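Local coordinates for ABC sugar transporter, periplasmic sugar binding protein (Legionella pneumophila subsp. pneumophila, PDB 3ROT) that probably binds a sugar in the periplasm, between two lobes, and hands it to an ABC transporter for uptake, at residues L32-Q37 against Q257-N262; N45-Q50 against T73-S78; E121-L126 against I191-T196; Q198-L203 against V221-K226. One frame throughout, in Å; residues are numbered along the deposited sequence.

Contact 1 of 4, residues L32-Q37 against Q257-N262; sequences LKVDLQ and QLVLMN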
# COMPACT_ATOMS: atom_id res chain seq x y z
N LEU A 32 -8.19 21.67 -19.15
CA LEU A 32 -8.48 23.08 -18.92
C LEU A 32 -7.23 23.93 -19.02
O LEU A 32 -7.30 25.15 -18.93
CB LEU A 32 -9.14 23.27 -17.55
CG LEU A 32 -10.51 22.60 -17.41
CD1 LEU A 32 -11.01 22.76 -16.00
CD2 LEU A 32 -11.48 23.23 -18.39
N LYS A 33 -6.08 23.28 -19.20
CA LYS A 33 -4.80 23.99 -19.35
C LYS A 33 -4.37 24.84 -18.15
O LYS A 33 -3.94 25.98 -18.32
CB LYS A 33 -4.84 24.85 -20.61
CG LYS A 33 -5.30 24.08 -21.84
CD LYS A 33 -5.69 25.00 -22.98
CE LYS A 33 -6.80 24.39 -23.82
NZ LYS A 33 -8.07 24.23 -23.03
N VAL A 34 -4.49 24.30 -16.95
CA VAL A 34 -4.06 25.02 -15.76
C VAL A 34 -3.02 24.15 -15.06
O VAL A 34 -2.90 22.96 -15.36
CB VAL A 34 -5.24 25.30 -14.77
CG1 VAL A 34 -6.27 26.22 -15.41
CG2 VAL A 34 -5.88 23.98 -14.35
N ASP A 35 -2.26 24.75 -14.16
CA ASP A 35 -1.25 23.99 -13.44
C ASP A 35 -1.85 23.46 -12.14
O ASP A 35 -2.65 24.13 -11.49
CB ASP A 35 -0.02 24.85 -13.14
CG ASP A 35 0.73 25.24 -14.41
OD1 ASP A 35 0.80 24.41 -15.35
OD2 ASP A 35 1.27 26.37 -14.47
N LEU A 36 -1.45 22.25 -11.77
CA LEU A 36 -1.96 21.62 -10.57
C LEU A 36 -0.87 20.89 -9.80
O LEU A 36 -0.18 20.03 -10.34
CB LEU A 36 -3.08 20.64 -10.93
CG LEU A 36 -3.54 19.61 -9.89
CD1 LEU A 36 -4.92 19.12 -10.22
CD2 LEU A 36 -2.58 18.44 -9.86
N GLN A 37 -0.72 21.26 -8.54
CA GLN A 37 0.25 20.61 -7.68
C GLN A 37 -0.56 19.80 -6.65
O GLN A 37 -1.56 20.27 -6.12
CB GLN A 37 1.12 21.65 -6.96
CG GLN A 37 2.24 21.02 -6.14
CD GLN A 37 3.30 22.03 -5.71
OE1 GLN A 37 4.23 21.68 -4.98
NE2 GLN A 37 3.17 23.27 -6.17
N GLN A 257 -14.58 22.99 -11.31
CA GLN A 257 -15.33 24.09 -10.70
C GLN A 257 -14.43 25.23 -10.26
O GLN A 257 -14.79 26.40 -10.40
CB GLN A 257 -16.15 23.60 -9.50
CG GLN A 257 -17.24 22.60 -9.84
CD GLN A 257 -18.46 22.73 -8.94
OE1 GLN A 257 -19.31 23.60 -9.13
NE2 GLN A 257 -18.54 21.86 -7.93
N LEU A 258 -13.26 24.90 -9.71
CA LEU A 258 -12.35 25.94 -9.26
C LEU A 258 -11.97 26.81 -10.44
O LEU A 258 -11.89 28.03 -10.31
CB LEU A 258 -11.09 25.33 -8.63
CG LEU A 258 -11.22 24.82 -7.19
CD1 LEU A 258 -9.93 24.13 -6.77
CD2 LEU A 258 -11.52 25.99 -6.26
N VAL A 259 -11.75 26.19 -11.60
CA VAL A 259 -11.37 26.91 -12.80
C VAL A 259 -12.52 27.74 -13.38
O VAL A 259 -12.34 28.92 -13.68
CB VAL A 259 -10.84 25.95 -13.90
CG1 VAL A 259 -10.57 26.72 -15.20
CG2 VAL A 259 -9.56 25.27 -13.42
N LEU A 260 -13.69 27.12 -13.53
CA LEU A 260 -14.86 27.81 -14.06
C LEU A 260 -15.16 29.04 -13.21
O LEU A 260 -15.65 30.05 -13.69
CB LEU A 260 -16.09 26.89 -14.07
CG LEU A 260 -16.09 25.70 -15.04
CD1 LEU A 260 -17.32 24.82 -14.79
CD2 LEU A 260 -16.09 26.21 -16.47
N MSE A 261 -14.84 28.92 -11.93
CA MSE A 261 -15.06 30.00 -10.99
C MSE A 261 -14.15 31.19 -11.30
O MSE A 261 -14.60 32.34 -11.32
CB MSE A 261 -14.82 29.49 -9.57
CG MSE A 261 -15.02 30.53 -8.51
SE MSE A 261 -14.54 29.84 -6.76
CE MSE A 261 -15.62 31.06 -5.72
N ASN A 262 -12.88 30.92 -11.57
CA ASN A 262 -11.93 31.98 -11.87
C ASN A 262 -12.09 32.56 -13.27
O ASN A 262 -12.00 33.77 -13.45
CB ASN A 262 -10.49 31.48 -11.69
CG ASN A 262 -10.16 31.19 -10.23
OD1 ASN A 262 -10.41 32.01 -9.35
ND2 ASN A 262 -9.58 30.02 -9.98
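Segment 32-37 runs from the last turn of one helix into a strand, and helical segment 257-262 comes up beside it, nearest at Leu32 and Val259, whose CA atoms stand 7.8 Å apart. Val259 is the point on which the other two side chains converge. Leu32 lays its CD1 branch against the side of this valine, 3.8 Å from Val259 CB, and the two side chains pass each other in opposite directions. From the strand side Val34 meets Val259 tip to tip: both of its methyls touch Val259 CG2, and Val34 CG1 lies 4.0 Å from Val259 CG2. The rotamer of Val259 makes this double use possible, since CG2 is anti to its own carbonyl carbon and projects between the two partners.

The setting is that of a layered α/β lobe, as in other proteins of this family: helix 247-264 packs on one face of the six-stranded parallel sheet at its outermost strand 35-39 and the neighbouring strand 5-9, with Tyr6 lying against both valines. Between Leu32 and Val34 the chain turns through Lys33, whose positive phi (61°) belongs to a Schellman motif ending helix 16-32. No hydrogen bond links the two segments themselves, but Leu32 O accepts one from the guanidinium of Arg263, a bond that joins the C-terminal end of helix 16-32 to the last residues of helix 247-264.

Contact 2 of 4, residues N45-Q50 against T73-S78; sequences NDVPKQ and TAFSKS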
# COMPACT_ATOMS: atom_id res chain seq x y z
N ASN A 45 -1.99 8.87 6.71
CA ASN A 45 -2.66 9.83 7.57
C ASN A 45 -1.69 10.66 8.40
O ASN A 45 -0.98 10.14 9.26
CB ASN A 45 -3.63 9.10 8.50
CG ASN A 45 -4.07 9.96 9.68
OD1 ASN A 45 -4.45 11.12 9.51
ND2 ASN A 45 -4.01 9.39 10.87
N ASP A 46 -1.68 11.97 8.14
CA ASP A 46 -0.81 12.91 8.85
C ASP A 46 -1.45 14.31 8.77
O ASP A 46 -1.18 15.06 7.83
CB ASP A 46 0.57 12.95 8.20
CG ASP A 46 1.61 13.64 9.07
OD1 ASP A 46 1.33 14.74 9.58
OD2 ASP A 46 2.70 13.07 9.23
N VAL A 47 -2.27 14.64 9.76
CA VAL A 47 -2.97 15.93 9.80
C VAL A 47 -2.07 17.17 9.90
O VAL A 47 -2.13 18.05 9.05
CB VAL A 47 -3.98 15.98 10.97
CG1 VAL A 47 -4.69 17.33 11.00
CG2 VAL A 47 -4.99 14.85 10.82
N PRO A 48 -1.23 17.25 10.95
CA PRO A 48 -0.35 18.42 11.07
C PRO A 48 0.45 18.69 9.79
O PRO A 48 0.64 19.84 9.39
CB PRO A 48 0.52 18.07 12.27
CG PRO A 48 0.52 16.56 12.28
CD PRO A 48 -0.91 16.23 11.96
N LYS A 49 0.90 17.62 9.13
CA LYS A 49 1.64 17.75 7.89
C LYS A 49 0.74 18.39 6.83
O LYS A 49 1.15 19.30 6.10
CB LYS A 49 2.12 16.38 7.41
CG LYS A 49 2.99 16.42 6.18
CD LYS A 49 4.18 17.34 6.39
CE LYS A 49 5.32 16.96 5.47
NZ LYS A 49 5.74 15.54 5.72
N GLN A 50 -0.50 17.90 6.74
CA GLN A 50 -1.45 18.44 5.78
C GLN A 50 -1.73 19.91 6.08
O GLN A 50 -1.86 20.72 5.17
CB GLN A 50 -2.77 17.64 5.81
CG GLN A 50 -3.91 18.36 5.08
CD GLN A 50 -5.16 17.51 4.93
OE1 GLN A 50 -5.44 16.64 5.75
NE2 GLN A 50 -5.92 17.76 3.86
N THR A 73 -11.30 20.47 13.98
CA THR A 73 -10.49 21.51 14.62
C THR A 73 -9.14 21.85 13.98
O THR A 73 -8.74 23.01 13.91
CB THR A 73 -10.22 21.15 16.11
OG1 THR A 73 -9.70 19.81 16.19
CG2 THR A 73 -11.49 21.24 16.92
N ALA A 74 -8.43 20.82 13.52
CA ALA A 74 -7.11 20.99 12.92
C ALA A 74 -6.97 22.02 11.80
O ALA A 74 -5.96 22.72 11.71
CB ALA A 74 -6.60 19.65 12.42
N PHE A 75 -7.99 22.14 10.96
CA PHE A 75 -7.93 23.05 9.81
C PHE A 75 -8.58 24.44 9.93
O PHE A 75 -8.38 25.29 9.06
CB PHE A 75 -8.49 22.32 8.60
CG PHE A 75 -7.83 21.00 8.35
CD1 PHE A 75 -6.63 20.93 7.64
CD2 PHE A 75 -8.35 19.83 8.90
CE1 PHE A 75 -5.96 19.72 7.49
CE2 PHE A 75 -7.69 18.62 8.75
CZ PHE A 75 -6.49 18.56 8.04
N SER A 76 -9.32 24.66 11.01
CA SER A 76 -10.02 25.93 11.21
C SER A 76 -9.24 27.20 10.88
O SER A 76 -9.65 27.99 10.04
CB SER A 76 -10.52 26.02 12.65
OG SER A 76 -11.32 24.89 12.95
N LYS A 77 -8.11 27.38 11.55
CA LYS A 77 -7.29 28.56 11.34
C LYS A 77 -6.84 28.72 9.90
O LYS A 77 -6.89 29.81 9.34
CB LYS A 77 -6.07 28.52 12.26
CG LYS A 77 -5.48 29.88 12.55
CD LYS A 77 -5.55 30.18 14.04
CE LYS A 77 -6.97 30.01 14.57
NZ LYS A 77 -7.03 30.21 16.05
N SER A 78 -6.39 27.62 9.30
CA SER A 78 -5.92 27.64 7.92
C SER A 78 -7.06 28.01 6.98
O SER A 78 -6.88 28.81 6.06
CB SER A 78 -5.38 26.26 7.53
OG SER A 78 -4.35 25.86 8.42
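Ala74 opens the second side of the contact with its methyl pressed against Val47: Ala74 CB lies 3.3 Å from Val47 CG1, tighter than ordinary van der Waals contact. A chi1 of 180° carries this Val47 branch directly away from the backbone N and out to the alanine. At Phe75 the same methyl finds a second partner, Phe75 CZ at 3.7 Å, approaching the ring obliquely. The far end of this ring is also crossed by Gln50, whose extended chain runs at about a right angle to it. Gln50 CG comes within 3.4 Å of Phe75 CE1, and the amide plane is turned 73° from the ring plane. Gln50 OE1 sits 3.2 Å from Phe75 CZ, buried and without a hydrogen-bond partner in the model, whereas NE2 is held by Thr68 OG1. Val51 and Ile54, further along helix 47-59, also touch the Phe75 side chain. Further on, Ser78 bonds through OG to Glu55 of that helix. Successive helices 47-59 and 76-85 thus meet near their N-terminal ends, an arrangement characteristic of the parallel Rossmann-like α/β lobes of periplasmic binding proteins.

Contact 3 of 4, residues E121-L126 against I191-T196; sequences EKALEL and IIFCLT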
# COMPACT_ATOMS: atom_id res chain seq x y z
N GLU A 121 -27.70 -1.52 5.01
CA GLU A 121 -28.92 -2.10 4.46
C GLU A 121 -28.65 -3.15 3.38
O GLU A 121 -29.39 -4.13 3.26
CB GLU A 121 -29.82 -1.00 3.86
CG GLU A 121 -30.25 0.06 4.85
CD GLU A 121 -31.01 1.21 4.18
OE1 GLU A 121 -30.54 1.71 3.14
OE2 GLU A 121 -32.06 1.61 4.71
N LYS A 122 -27.60 -2.95 2.59
CA LYS A 122 -27.27 -3.89 1.53
C LYS A 122 -26.73 -5.20 2.11
O LYS A 122 -27.06 -6.29 1.64
CB LYS A 122 -26.25 -3.27 0.57
CG LYS A 122 -25.74 -4.20 -0.52
CD LYS A 122 -26.86 -4.83 -1.32
CE LYS A 122 -27.84 -3.79 -1.82
NZ LYS A 122 -27.14 -2.70 -2.53
N ALA A 123 -25.89 -5.09 3.14
CA ALA A 123 -25.32 -6.27 3.79
C ALA A 123 -26.42 -7.13 4.42
O ALA A 123 -26.33 -8.35 4.43
CB ALA A 123 -24.31 -5.83 4.86
N LEU A 124 -27.45 -6.49 4.96
CA LEU A 124 -28.54 -7.23 5.58
C LEU A 124 -29.40 -7.92 4.53
O LEU A 124 -30.03 -8.94 4.80
CB LEU A 124 -29.40 -6.31 6.46
CG LEU A 124 -28.65 -5.69 7.64
CD1 LEU A 124 -29.64 -5.01 8.55
CD2 LEU A 124 -27.89 -6.76 8.40
N GLU A 125 -29.41 -7.36 3.33
CA GLU A 125 -30.17 -7.94 2.23
C GLU A 125 -29.41 -9.14 1.67
O GLU A 125 -29.96 -10.23 1.51
CB GLU A 125 -30.36 -6.90 1.11
CG GLU A 125 -31.16 -7.41 -0.07
CD GLU A 125 -31.03 -6.52 -1.30
OE1 GLU A 125 -31.08 -5.28 -1.14
OE2 GLU A 125 -30.89 -7.05 -2.42
N LEU A 126 -28.12 -8.92 1.39
CA LEU A 126 -27.28 -9.97 0.83
C LEU A 126 -26.85 -11.03 1.85
O LEU A 126 -26.52 -12.14 1.46
CB LEU A 126 -26.04 -9.34 0.18
CG LEU A 126 -26.36 -8.34 -0.94
CD1 LEU A 126 -25.05 -7.83 -1.55
CD2 LEU A 126 -27.21 -9.01 -2.01
N ILE A 191 -20.12 -11.21 9.53
CA ILE A 191 -20.16 -10.05 8.66
C ILE A 191 -19.06 -9.07 9.04
O ILE A 191 -18.87 -8.74 10.21
CB ILE A 191 -21.49 -9.29 8.73
CG1 ILE A 191 -22.62 -10.15 8.16
CG2 ILE A 191 -21.39 -8.00 7.94
CD1 ILE A 191 -23.93 -9.38 7.97
N ILE A 192 -18.32 -8.62 8.03
CA ILE A 192 -17.26 -7.65 8.25
C ILE A 192 -17.45 -6.44 7.34
O ILE A 192 -17.68 -6.58 6.13
CB ILE A 192 -15.86 -8.24 8.01
CG1 ILE A 192 -15.60 -9.39 9.00
CG2 ILE A 192 -14.81 -7.15 8.19
CD1 ILE A 192 -14.23 -10.03 8.87
N PHE A 193 -17.38 -5.27 7.95
CA PHE A 193 -17.51 -4.01 7.23
C PHE A 193 -16.15 -3.30 7.30
O PHE A 193 -15.67 -3.00 8.39
CB PHE A 193 -18.53 -3.09 7.91
CG PHE A 193 -19.96 -3.50 7.74
CD1 PHE A 193 -20.70 -3.04 6.65
CD2 PHE A 193 -20.58 -4.31 8.68
CE1 PHE A 193 -22.04 -3.38 6.51
CE2 PHE A 193 -21.92 -4.66 8.54
CZ PHE A 193 -22.65 -4.19 7.45
N CYS A 194 -15.54 -3.05 6.14
CA CYS A 194 -14.26 -2.33 6.11
C CYS A 194 -14.58 -0.89 5.72
O CYS A 194 -15.16 -0.65 4.66
CB CYS A 194 -13.33 -2.93 5.07
SG CYS A 194 -12.84 -4.63 5.41
N LEU A 195 -14.19 0.06 6.57
CA LEU A 195 -14.46 1.46 6.32
C LEU A 195 -13.69 2.04 5.13
O LEU A 195 -14.10 3.04 4.56
CB LEU A 195 -14.23 2.29 7.59
CG LEU A 195 -15.18 1.89 8.75
CD1 LEU A 195 -14.94 2.76 9.97
CD2 LEU A 195 -16.62 2.02 8.28
N THR A 196 -12.56 1.42 4.78
CA THR A 196 -11.78 1.84 3.61
C THR A 196 -11.00 0.63 3.11
O THR A 196 -10.96 -0.41 3.78
CB THR A 196 -10.75 2.96 3.90
OG1 THR A 196 -9.60 2.39 4.53
CG2 THR A 196 -11.34 4.04 4.81
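Ala123 and Phe193 make the principal apolar contact between helical segment 121-126 and strand segment 191-196. The methyl of Ala123 meets the far end of the phenyl ring at an oblique slant, with Ala123 CB 3.5 Å from Phe193 CZ and 3.7 Å from Phe193 CE1. The first torsion of Phe193 (chi1 -73°) sets CG opposite the carbonyl carbon and swings the ring out to the helix, although the residue's first bond does not aim there. Two strand positions earlier, Ile191 does point at the helix, but only loosely: its CD1 lies 4.4 Å from the carbonyl Ala123 O. The CA atoms of Ala123 and Ile191 are 8.0 Å apart. The ring also touches Ala133 of strand 132-137 and Ile152 of helix 143-158.

Backbone hydrogen bonds here run within the sheet, not across to the helix. The strand is a central one of its parallel sheet, with the backbone of Ile191 bonded to Arg132 and Leu134 on one flank and that of Ile192 to Gln220 and Tyr222 on the other. Past the strand, Thr196 caps the following helix through OG1 to the N of Gln198. Charge stays at the margin, where Lys122 makes a cation-pi contact with Tyr241.

Across the two segments there is no hydrogen bond and no salt bridge. They are therefore held to each other by apolar contact alone, with the smallness of Ala123 letting the ring come close to its helix.

Contact 4 of 4, residues Q198-L203 against V221-K226; sequences QALDPL and VYSFDK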
# COMPACT_ATOMS: atom_id res chain seq x y z
N GLN A 198 -7.95 0.28 3.09
CA GLN A 198 -6.78 0.04 3.94
C GLN A 198 -7.04 -1.09 4.93
O GLN A 198 -6.10 -1.77 5.38
CB GLN A 198 -6.41 1.29 4.72
CG GLN A 198 -6.05 2.49 3.86
CD GLN A 198 -6.11 3.77 4.66
OE1 GLN A 198 -7.16 4.11 5.23
NE2 GLN A 198 -5.00 4.48 4.71
N ALA A 199 -8.30 -1.27 5.31
CA ALA A 199 -8.66 -2.34 6.23
C ALA A 199 -8.85 -3.61 5.40
O ALA A 199 -8.44 -4.70 5.80
CB ALA A 199 -9.96 -2.01 6.97
N LEU A 200 -9.46 -3.46 4.23
CA LEU A 200 -9.72 -4.60 3.36
C LEU A 200 -8.49 -5.34 2.81
O LEU A 200 -8.47 -6.57 2.82
CB LEU A 200 -10.63 -4.20 2.19
CG LEU A 200 -11.08 -5.36 1.30
CD1 LEU A 200 -11.85 -6.39 2.13
CD2 LEU A 200 -11.96 -4.83 0.17
N ASP A 201 -7.47 -4.64 2.32
CA ASP A 201 -6.30 -5.33 1.76
C ASP A 201 -5.71 -6.42 2.65
O ASP A 201 -5.63 -7.59 2.25
CB ASP A 201 -5.18 -4.35 1.40
CG ASP A 201 -5.54 -3.43 0.27
OD1 ASP A 201 -6.19 -3.90 -0.71
OD2 ASP A 201 -5.17 -2.24 0.34
N PRO A 202 -5.26 -6.06 3.87
CA PRO A 202 -4.70 -7.10 4.74
C PRO A 202 -5.71 -8.19 5.07
O PRO A 202 -5.35 -9.35 5.23
CB PRO A 202 -4.22 -6.31 5.96
CG PRO A 202 -5.05 -5.10 5.96
CD PRO A 202 -5.15 -4.73 4.51
N LEU A 203 -6.99 -7.82 5.15
CA LEU A 203 -8.03 -8.82 5.41
C LEU A 203 -8.16 -9.73 4.18
O LEU A 203 -8.24 -10.96 4.30
CB LEU A 203 -9.37 -8.14 5.70
CG LEU A 203 -10.59 -9.07 5.71
CD1 LEU A 203 -10.39 -10.18 6.73
CD2 LEU A 203 -11.86 -8.27 6.02
N VAL A 221 -18.09 -10.08 3.58
CA VAL A 221 -17.40 -8.80 3.65
C VAL A 221 -17.96 -7.65 2.82
O VAL A 221 -18.33 -7.80 1.65
CB VAL A 221 -15.91 -9.02 3.27
CG1 VAL A 221 -15.13 -7.71 3.42
CG2 VAL A 221 -15.31 -10.12 4.15
N TYR A 222 -17.98 -6.48 3.44
CA TYR A 222 -18.49 -5.26 2.82
C TYR A 222 -17.45 -4.16 2.95
O TYR A 222 -16.74 -4.09 3.95
CB TYR A 222 -19.81 -4.87 3.50
CG TYR A 222 -20.86 -5.93 3.28
CD1 TYR A 222 -21.69 -5.89 2.16
CD2 TYR A 222 -20.96 -7.03 4.14
CE1 TYR A 222 -22.58 -6.92 1.89
CE2 TYR A 222 -21.86 -8.08 3.87
CZ TYR A 222 -22.66 -8.00 2.74
OH TYR A 222 -23.54 -9.01 2.44
N SER A 223 -17.36 -3.30 1.95
CA SER A 223 -16.35 -2.26 2.01
C SER A 223 -16.69 -0.98 1.25
O SER A 223 -17.80 -0.82 0.71
CB SER A 223 -15.01 -2.82 1.51
OG SER A 223 -13.93 -1.98 1.85
N PHE A 224 -15.72 -0.07 1.21
CA PHE A 224 -15.84 1.20 0.51
C PHE A 224 -14.68 1.31 -0.47
O PHE A 224 -13.55 0.94 -0.15
CB PHE A 224 -15.75 2.37 1.49
CG PHE A 224 -16.99 2.58 2.31
CD1 PHE A 224 -17.87 3.62 2.01
CD2 PHE A 224 -17.30 1.74 3.37
CE1 PHE A 224 -19.02 3.83 2.76
CE2 PHE A 224 -18.45 1.93 4.13
CZ PHE A 224 -19.32 2.98 3.82
N ASP A 225 -14.98 1.83 -1.66
CA ASP A 225 -13.99 2.07 -2.70
C ASP A 225 -13.59 0.85 -3.50
O ASP A 225 -13.00 -0.09 -2.96
CB ASP A 225 -12.74 2.72 -2.11
CG ASP A 225 -13.08 3.88 -1.19
OD1 ASP A 225 -14.03 4.64 -1.50
OD2 ASP A 225 -12.40 4.03 -0.15
N LYS A 226 -13.90 0.88 -4.79
CA LYS A 226 -13.59 -0.22 -5.68
C LYS A 226 -12.17 -0.13 -6.24
O LYS A 226 -11.98 0.20 -7.41
CB LYS A 226 -14.60 -0.29 -6.82
CG LYS A 226 -16.02 -0.65 -6.38
CD LYS A 226 -16.96 -0.81 -7.58
CE LYS A 226 -18.36 -1.22 -7.12
NZ LYS A 226 -19.30 -1.41 -8.25
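Leu200, Leu203, Val221 and Ser223 meet with no flat group among them, because the rings of this strand go elsewhere: Tyr222 points away and the ring of Phe224 leads away from helix 197-208, and both serve the other face of the sheet. There Tyr222 lies against Ala123 and Leu126, and Phe224 against Ala115 and Leu119, all of helix 112-126; the hydroxyl of Tyr222 is bonded to Thr127 and Asn240. Strand 191-194, helix 197-208 and strand 220-224 form a beta-alpha-beta crossover, the repeating element of Rossmann-like folds, in which two adjacent parallel strands are joined over one face of the sheet. The helix segment passes strand 221-224 with axes 8.9 Å apart and N-to-C directions 140° from each other.

Leu200 does most of the filling. With CG anti to the backbone N (chi1 -174°), it divides its two methyls between alternate strand residues: CD1 takes Val221 CG1 at 3.8 Å, the side chains crossing at a slant, while CD2 lies 3.9 Å from Ser223 OG. One turn later Leu203 adds CD2, more loosely, to the same valine methyl. Between them Pro202, whose N cannot donate a hydrogen bond, marks a kink in the helix. Past the strand, Asp225 faces a different task, bonding Gln245 through OD1 and a glycerol, probably from the crystallisation liquor, through OD2. The one polar side-chain atom in the leucine contact is not left without a partner: Ser223 OG makes a weak hydrogen bond to the carbonyl Cys194 O of the neighbouring strand.

In the fold
The four contacts divide between the two lobes. Contacts 1 and 2 belong to the six-stranded sheet and contacts 3 and 4 to the five-stranded one; the centres of contacts 1 and 3 are 38 Å apart. Contact 1 encloses the other three along the chain, since helix 247-264 returns from the second lobe to the first. Contacts 3 and 4, with centres 11 Å apart, share a sheet: Cys194 N lies 2.7 Å from Tyr222 O, a probable hydrogen bond. Contacts 2 and 4 come within about 6 Å at their nearest atoms, and Gln139 is approached by both Asn45 and Gln198. In this family the sugar site lies between the lobes, and the glycerol on Asp225 may mark part of it.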